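Local coordinates for protein transcriptional regulator AcuR (Rhodobacter sphaeroides 2.4.1, PDB 3BRU) that represses transcription of its own operon as a TetR-family DNA-binding regulator, probably by binding two operator sequences in the promoter, at residues H32-L43 with Y70-L81. Sequence-based numbering, arbitrary orientation.
Sequences HQSLIRAGLEHL and YFRNKADFGLAL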
loop_
_atom_site.group_PDB
_atom_site.type_symbol
_atom_site.label_atom_id
_atom_site.label_comp_id
_atom_site.label_asym_id
_atom_site.label_seq_id
_atom_site.Cartn_x
_atom_site.Cartn_y
_atom_site.Cartn_z
ATOM N N HIS A 32 0.623 -26.605 -15.241
ATOM C CA HIS A 32 0.135 -25.236 -15.284
ATOM C C HIS A 32 -0.552 -24.781 -13.991
ATOM O O HIS A 32 -0.203 -23.703 -13.467
ATOM C CB HIS A 32 -0.830 -25.051 -16.425
ATOM C CG HIS A 32 -1.222 -23.625 -16.664
ATOM N ND1 HIS A 32 -2.426 -23.104 -16.245
ATOM C CD2 HIS A 32 -0.572 -22.614 -17.289
ATOM C CE1 HIS A 32 -2.502 -21.835 -16.607
ATOM N NE2 HIS A 32 -1.394 -21.516 -17.248
ATOM N N GLN A 33 -1.526 -25.550 -13.467
ATOM C CA GLN A 33 -2.097 -25.118 -12.194
ATOM C C GLN A 33 -1.077 -25.023 -11.077
ATOM O O GLN A 33 -1.205 -24.139 -10.257
ATOM C CB GLN A 33 -3.414 -25.786 -11.755
ATOM C CG GLN A 33 -3.428 -27.069 -10.936
ATOM C CD GLN A 33 -2.922 -27.042 -9.486
ATOM O OE1 GLN A 33 -2.388 -28.041 -9.044
ATOM N NE2 GLN A 33 -3.110 -25.961 -8.752
ATOM N N SER A 34 -0.088 -25.914 -11.045
ATOM C CA SER A 34 0.903 -25.920 -9.982
ATOM C C SER A 34 1.711 -24.632 -10.040
ATOM O O SER A 34 2.025 -24.053 -8.994
ATOM C CB SER A 34 1.877 -27.092 -10.105
ATOM O OG SER A 34 1.185 -28.303 -10.048
ATOM N N LEU A 35 2.073 -24.219 -11.258
ATOM C CA LEU A 35 2.861 -23.004 -11.500
ATOM C C LEU A 35 2.084 -21.778 -11.035
ATOM O O LEU A 35 2.603 -20.990 -10.239
ATOM C CB LEU A 35 3.268 -22.892 -12.962
ATOM C CG LEU A 35 4.375 -23.875 -13.367
ATOM C CD1 LEU A 35 4.642 -23.830 -14.881
ATOM C CD2 LEU A 35 5.692 -23.728 -12.551
ATOM N N ILE A 36 0.826 -21.662 -11.468
ATOM C CA ILE A 36 -0.016 -20.545 -11.068
ATOM C C ILE A 36 -0.201 -20.488 -9.541
ATOM O O ILE A 36 -0.023 -19.412 -8.926
ATOM C CB ILE A 36 -1.349 -20.618 -11.783
ATOM C CG1 ILE A 36 -1.143 -20.454 -13.302
ATOM C CG2 ILE A 36 -2.369 -19.618 -11.172
ATOM C CD1 ILE A 36 -0.805 -19.030 -13.790
ATOM N N ARG A 37 -0.540 -21.639 -8.944
ATOM C CA ARG A 37 -0.664 -21.788 -7.497
ATOM C C ARG A 37 0.568 -21.271 -6.742
ATOM O O ARG A 37 0.450 -20.411 -5.841
ATOM C CB ARG A 37 -0.875 -23.245 -7.115
ATOM C CG ARG A 37 -0.833 -23.459 -5.590
ATOM C CD ARG A 37 -2.226 -23.452 -4.959
ATOM N NE ARG A 37 -3.119 -22.402 -5.469
ATOM C CZ ARG A 37 -3.541 -21.347 -4.763
ATOM N NH1 ARG A 37 -3.150 -21.194 -3.499
ATOM N NH2 ARG A 37 -4.372 -20.454 -5.311
ATOM N N ALA A 38 1.738 -21.812 -7.087
ATOM C CA ALA A 38 2.963 -21.423 -6.467
ATOM C C ALA A 38 3.228 -19.942 -6.713
ATOM O O ALA A 38 3.769 -19.274 -5.861
ATOM C CB ALA A 38 4.113 -22.279 -7.010
ATOM N N GLY A 39 2.872 -19.428 -7.893
ATOM C CA GLY A 39 3.060 -18.032 -8.203
ATOM C C GLY A 39 2.242 -17.154 -7.296
ATOM O O GLY A 39 2.797 -16.210 -6.698
ATOM N N LEU A 40 0.930 -17.445 -7.199
ATOM C CA LEU A 40 -0.024 -16.710 -6.355
ATOM C C LEU A 40 0.371 -16.744 -4.905
ATOM O O LEU A 40 0.335 -15.701 -4.240
ATOM C CB LEU A 40 -1.469 -17.205 -6.507
ATOM C CG LEU A 40 -2.128 -16.993 -7.883
ATOM C CD1 LEU A 40 -3.443 -17.730 -8.010
ATOM C CD2 LEU A 40 -2.282 -15.492 -8.277
ATOM N N GLU A 41 0.785 -17.899 -4.415
ATOM C CA GLU A 41 1.180 -18.009 -3.019
ATOM C C GLU A 41 2.403 -17.175 -2.687
ATOM O O GLU A 41 2.404 -16.458 -1.694
ATOM C CB GLU A 41 1.388 -19.468 -2.609
ATOM C CG GLU A 41 0.076 -20.260 -2.573
ATOM C CD GLU A 41 0.277 -21.755 -2.282
ATOM O OE1 GLU A 41 1.463 -22.149 -2.164
ATOM O OE2 GLU A 41 -0.732 -22.537 -2.192
ATOM N N HIS A 42 3.425 -17.250 -3.528
ATOM C CA HIS A 42 4.716 -16.631 -3.248
ATOM C C HIS A 42 4.680 -15.130 -3.442
ATOM O O HIS A 42 5.268 -14.410 -2.660
ATOM C CB HIS A 42 5.830 -17.236 -4.107
ATOM C CG HIS A 42 6.300 -18.574 -3.636
ATOM N ND1 HIS A 42 7.557 -18.777 -3.104
ATOM C CD2 HIS A 42 5.671 -19.772 -3.586
ATOM C CE1 HIS A 42 7.685 -20.045 -2.756
ATOM N NE2 HIS A 42 6.560 -20.676 -3.058
ATOM N N LEU A 43 3.978 -14.655 -4.468
ATOM C CA LEU A 43 3.838 -13.201 -4.685
ATOM C C LEU A 43 2.828 -12.448 -3.821
ATOM O O LEU A 43 2.919 -11.198 -3.700
ATOM C CB LEU A 43 3.525 -12.891 -6.135
ATOM C CG LEU A 43 4.707 -12.781 -7.085
ATOM C CD1 LEU A 43 5.477 -14.102 -7.167
ATOM C CD2 LEU A 43 4.139 -12.375 -8.455
ATOM N N TYR A 70 4.979 -22.854 -21.212
ATOM C CA TYR A 70 3.847 -21.990 -21.004
ATOM C C TYR A 70 4.218 -20.517 -20.985
ATOM O O TYR A 70 3.428 -19.688 -21.406
ATOM C CB TYR A 70 3.148 -22.381 -19.696
ATOM C CG TYR A 70 2.413 -23.715 -19.767
ATOM C CD1 TYR A 70 1.256 -23.865 -20.549
ATOM C CD2 TYR A 70 2.874 -24.832 -19.068
ATOM C CE1 TYR A 70 0.570 -25.097 -20.612
ATOM C CE2 TYR A 70 2.217 -26.061 -19.142
ATOM C CZ TYR A 70 1.059 -26.183 -19.906
ATOM O OH TYR A 70 0.403 -27.377 -19.966
ATOM N N PHE A 71 5.391 -20.167 -20.472
ATOM C CA PHE A 71 5.697 -18.742 -20.238
ATOM C C PHE A 71 7.027 -18.431 -20.856
ATOM O O PHE A 71 7.921 -19.279 -20.819
ATOM C CB PHE A 71 5.703 -18.419 -18.734
ATOM C CG PHE A 71 4.449 -18.885 -18.016
ATOM C CD1 PHE A 71 3.211 -18.298 -18.289
ATOM C CD2 PHE A 71 4.507 -19.940 -17.104
ATOM C CE1 PHE A 71 2.072 -18.736 -17.646
ATOM C CE2 PHE A 71 3.372 -20.378 -16.459
ATOM C CZ PHE A 71 2.155 -19.775 -16.718
ATOM N N ARG A 72 7.176 -17.267 -21.482
ATOM C CA ARG A 72 8.470 -17.066 -22.121
ATOM C C ARG A 72 9.540 -16.631 -21.156
ATOM O O ARG A 72 10.705 -16.917 -21.361
ATOM C CB ARG A 72 8.468 -16.268 -23.433
ATOM C CG ARG A 72 7.423 -15.254 -23.643
ATOM C CD ARG A 72 7.874 -14.444 -24.874
ATOM N NE ARG A 72 6.826 -13.579 -25.422
ATOM C CZ ARG A 72 6.304 -12.518 -24.798
ATOM N NH1 ARG A 72 6.704 -12.171 -23.569
ATOM N NH2 ARG A 72 5.362 -11.804 -25.403
ATOM N N ASN A 73 9.117 -15.996 -20.080
ATOM C CA ASN A 73 10.008 -15.518 -19.024
ATOM C C ASN A 73 9.191 -15.168 -17.776
ATOM O O ASN A 73 7.946 -15.248 -17.787
ATOM C CB ASN A 73 10.817 -14.290 -19.494
ATOM C CG ASN A 73 9.965 -13.253 -20.253
ATOM O OD1 ASN A 73 8.785 -13.026 -19.970
ATOM N ND2 ASN A 73 10.570 -12.633 -21.235
ATOM N N LYS A 74 9.904 -14.761 -16.723
ATOM C CA LYS A 74 9.294 -14.299 -15.468
ATOM C C LYS A 74 8.230 -13.193 -15.692
ATOM O O LYS A 74 7.179 -13.206 -15.069
ATOM C CB LYS A 74 10.401 -13.852 -14.506
ATOM C CG LYS A 74 10.012 -13.804 -13.054
ATOM C CD LYS A 74 10.810 -12.700 -12.314
ATOM C CE LYS A 74 10.694 -12.804 -10.809
ATOM N NZ LYS A 74 11.644 -11.816 -10.104
ATOM N N ALA A 75 8.494 -12.260 -16.600
ATOM C CA ALA A 75 7.541 -11.182 -16.883
ATOM C C ALA A 75 6.223 -11.696 -17.481
ATOM O O ALA A 75 5.166 -11.212 -17.124
ATOM C CB ALA A 75 8.178 -10.103 -17.778
ATOM N N ASP A 76 6.281 -12.674 -18.372
ATOM C CA ASP A 76 5.092 -13.238 -19.014
ATOM C C ASP A 76 4.284 -14.054 -17.989
ATOM O O ASP A 76 3.048 -14.026 -17.980
ATOM C CB ASP A 76 5.533 -14.123 -20.191
ATOM C CG ASP A 76 4.361 -14.536 -21.121
ATOM O OD1 ASP A 76 3.499 -13.662 -21.399
ATOM O OD2 ASP A 76 4.301 -15.720 -21.596
ATOM N N PHE A 77 5.006 -14.786 -17.142
ATOM C CA PHE A 77 4.473 -15.425 -15.938
ATOM C C PHE A 77 3.759 -14.493 -14.954
ATOM O O PHE A 77 2.596 -14.743 -14.585
ATOM C CB PHE A 77 5.592 -16.178 -15.219
ATOM C CG PHE A 77 5.127 -17.012 -14.060
ATOM C CD1 PHE A 77 4.102 -17.923 -14.197
ATOM C CD2 PHE A 77 5.733 -16.894 -12.819
ATOM C CE1 PHE A 77 3.711 -18.713 -13.146
ATOM C CE2 PHE A 77 5.326 -17.662 -11.762
ATOM C CZ PHE A 77 4.333 -18.578 -11.929
ATOM N N GLY A 78 4.453 -13.454 -14.497
ATOM C CA GLY A 78 3.823 -12.387 -13.725
ATOM C C GLY A 78 2.519 -11.821 -14.302
ATOM O O GLY A 78 1.562 -11.628 -13.557
ATOM N N LEU A 79 2.450 -11.548 -15.613
ATOM C CA LEU A 79 1.192 -11.094 -16.238
ATOM C C LEU A 79 0.083 -12.124 -16.252
ATOM O O LEU A 79 -1.086 -11.784 -16.115
ATOM C CB LEU A 79 1.426 -10.595 -17.666
ATOM C CG LEU A 79 2.203 -9.279 -17.789
ATOM C CD1 LEU A 79 2.723 -9.116 -19.217
ATOM C CD2 LEU A 79 1.329 -8.106 -17.401
ATOM N N ALA A 80 0.449 -13.382 -16.443
ATOM C CA ALA A 80 -0.471 -14.498 -16.324
ATOM C C ALA A 80 -1.022 -14.600 -14.907
ATOM O O ALA A 80 -2.183 -14.972 -14.728
ATOM C CB ALA A 80 0.220 -15.833 -16.715
ATOM N N LEU A 81 -0.187 -14.313 -13.904
ATOM C CA LEU A 81 -0.649 -14.356 -12.508
ATOM C C LEU A 81 -1.645 -13.261 -12.220
ATOM O O LEU A 81 -2.574 -13.494 -11.492
ATOM C CB LEU A 81 0.497 -14.296 -11.484
ATOM C CG LEU A 81 1.477 -15.459 -11.493
ATOM C CD1 LEU A 81 2.680 -15.123 -10.606
ATOM C CD2 LEU A 81 0.801 -16.751 -11.069
HETATM O O HOH W 1 -0.388 -28.412 -17.474
#
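Leu81 enters helix 32-43 as a knob into a hole, its side chain set among Ile36, Gly39, Leu40 and Leu43, and the fit illustrates how a missing side chain, here at Gly39, admits the methyls of Leu81 and the rim of Phe77 to the backbone. The axes of segments 32-43 and 74-81 cross at -84°, 10.1 Å apart at their closest. The two methyls of Leu81 divide the work: CD1 lies 3.8 Å from Gly39 CA and also meets Leu43 CD2, while CD2 comes within 3.5 Å of Ile36 O and touches Ile36 CD1, the two side chains sliding past each other in opposite directions. Beside this knob stands Phe77. With CG anti to the backbone N (chi1 -173°), its ring meets Leu35 O edge-on, CZ lying 3.4 Å from that oxygen, near the ring plane; CZ also touches Gly39 CA. Leu81 CD1 lies over one face of the ring, toward its rim, and Phe67 meets it edge-to-face. Were Phe77 an alanine, Gly39 and Leu35 O would be likely to lose the ring that packs against them, and Phe71 the contact that Phe77 CD1 makes over one face, toward its rim. Tyr70 CB lies over the centre of the opposite face of Phe71, whose CE2 edge receives Leu35 CD1. Farther out, His32 turns its ring edge toward the face of Tyr70, centroids 5.1 Å apart and planes at 59°, and its CB adds a CH-pi contact over that same ring. One water accepts from His32 N and hydrogen-bonds Tyr70 OH at 2.8 Å. No direct hydrogen bond joins the segments; apolar and aromatic packing unites the first helix of the TetR-type DNA-binding domain with the end of the predicted helix-turn-helix and the start of helix 74-97, the long helix linking that domain to the C-terminal one.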